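PDB 6N9J: clostripain-related protein from Bacteroides thetaiotaomicron, which is a secreted C11 (clostripain-family) cysteine protease that probably cleaves peptide bonds through a nucleophilic cysteine. Local coordinates for residues G190-Y193 with E194-P198. Numbering follows the deposited sequence.
Sequences GAPY and EVVVP
The carbonyl oxygen of P192 takes two backbone bonds from the helix it precedes, an i-3 bond from V195 N at 2.9 Å and an i-4 bond from V196 N at 3.0 Å, the two donors reaching it from opposite faces of the carbonyl plane, and one residue on V197 N reaches Y193 O in a longer bond of 3.3 Å. The P192 ring spreads over the start of the helix, its CG 4.0 Å from V195 CG2 and its CD against V196 CG2. That same V196 methyl also meets A191 CB at 4.1 Å, while the other branch, CG1, held anti to the backbone N (chi1 163°), lies alongside the Y193 ring near CD1. E194 folds back over P192: CG sits between the backbone N and the carbonyl carbon (chi1 74°) and the chain bends at chi2, which brings OE1 and OE2 both to 3.6 Å from P192 CB. OE1 comes closer still to P192 C, at 3.1 Å, so the carboxylate lies against the P192-Y193 peptide as well. With an alanine here the carboxylate is gone, and P192 CB and the peptide beside it would probably lose their cover. P192 is the N-cap of helix 193-200, which follows strand 178-181 of the central mixed sheet in this clan CD peptidase domain. Helix 206-221 borders the turn through V217, which touches P192 and V195; helix 24-37 supplies E33, whose OE1 accepts from Y193 N. The Y193 ring lies against A191, whose CB sits 3.5 Å above one face, offset toward the rim. Its hydroxyl is hydrogen-bonded to D159 OD2, an oxygen that also receives A191 N, tying side chain and loop backbone to the end of strand 155-159.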
loop_
_atom_site.group_PDB
_atom_site.type_symbol
_atom_site.label_atom_id
_atom_site.label_comp_id
_atom_site.label_asym_id
_atom_site.label_seq_id
_atom_site.Cartn_x
_atom_site.Cartn_y
_atom_site.Cartn_z
ATOM N N GLY A 190 -9.368 -6.364 3.256
ATOM C CA GLY A 190 -8.033 -5.905 3.598
ATOM C C GLY A 190 -7.278 -6.825 4.545
ATOM O O GLY A 190 -7.456 -8.042 4.530
ATOM N N ALA A 191 -6.416 -6.241 5.366
ATOM C CA ALA A 191 -5.605 -7.027 6.277
ATOM C C ALA A 191 -6.448 -7.750 7.317
ATOM O O ALA A 191 -7.514 -7.279 7.709
ATOM C CB ALA A 191 -4.564 -6.140 6.967
ATOM N N PRO A 192 -5.974 -8.928 7.737
ATOM C CA PRO A 192 -6.414 -9.637 8.944
ATOM C C PRO A 192 -5.720 -9.050 10.180
ATOM O O PRO A 192 -4.689 -9.563 10.656
ATOM C CB PRO A 192 -5.970 -11.071 8.678
ATOM C CG PRO A 192 -4.720 -10.902 7.832
ATOM C CD PRO A 192 -5.011 -9.720 6.947
ATOM N N TYR A 193 -6.291 -7.970 10.709
ATOM C CA TYR A 193 -5.596 -7.173 11.711
ATOM C C TYR A 193 -5.469 -7.879 13.043
ATOM O O TYR A 193 -4.806 -7.379 13.950
ATOM C CB TYR A 193 -6.292 -5.829 11.891
ATOM C CG TYR A 193 -5.986 -4.883 10.759
ATOM C CD1 TYR A 193 -4.753 -4.244 10.691
ATOM C CD2 TYR A 193 -6.912 -4.642 9.757
ATOM C CE1 TYR A 193 -4.450 -3.389 9.661
ATOM C CE2 TYR A 193 -6.618 -3.777 8.710
ATOM C CZ TYR A 193 -5.383 -3.159 8.667
ATOM O OH TYR A 193 -5.053 -2.305 7.645
ATOM N N GLU A 194 -6.091 -9.046 13.164
ATOM C CA GLU A 194 -5.926 -9.836 14.372
ATOM C C GLU A 194 -4.539 -10.488 14.428
ATOM O O GLU A 194 -4.076 -10.856 15.506
ATOM C CB GLU A 194 -7.022 -10.900 14.477
ATOM C CG GLU A 194 -6.863 -12.077 13.537
ATOM C CD GLU A 194 -7.453 -11.855 12.147
ATOM O OE1 GLU A 194 -7.800 -10.705 11.773
ATOM O OE2 GLU A 194 -7.574 -12.864 11.422
ATOM N N VAL A 195 -3.871 -10.633 13.280
ATOM C CA VAL A 195 -2.486 -11.123 13.281
ATOM C C VAL A 195 -1.494 -10.106 12.708
ATOM O O VAL A 195 -0.310 -10.178 12.993
ATOM C CB VAL A 195 -2.328 -12.453 12.508
ATOM C CG1 VAL A 195 -2.772 -13.631 13.374
ATOM C CG2 VAL A 195 -3.068 -12.415 11.151
ATOM N N VAL A 196 -1.970 -9.146 11.926
ATOM C CA VAL A 196 -1.095 -8.085 11.436
ATOM C C VAL A 196 -0.702 -7.098 12.555
ATOM O O VAL A 196 0.437 -6.623 12.588
ATOM C CB VAL A 196 -1.743 -7.320 10.260
ATOM C CG1 VAL A 196 -1.040 -5.980 10.024
ATOM C CG2 VAL A 196 -1.700 -8.171 8.993
ATOM N N VAL A 197 -1.612 -6.817 13.491
ATOM C CA VAL A 197 -1.325 -5.835 14.560
ATOM C C VAL A 197 -0.114 -6.220 15.423
ATOM O O VAL A 197 0.753 -5.380 15.643
ATOM C CB VAL A 197 -2.564 -5.580 15.480
ATOM C CG1 VAL A 197 -2.143 -5.156 16.905
ATOM C CG2 VAL A 197 -3.461 -4.525 14.864
ATOM N N PRO A 198 -0.035 -7.478 15.905
ATOM C CA PRO A 198 1.212 -7.786 16.617
ATOM C C PRO A 198 2.454 -7.696 15.715
ATOM O O PRO A 198 3.530 -7.336 16.194
ATOM C CB PRO A 198 0.996 -9.228 17.107
ATOM C CG PRO A 198 -0.491 -9.417 17.116
ATOM C CD PRO A 198 -0.986 -8.607 15.950
#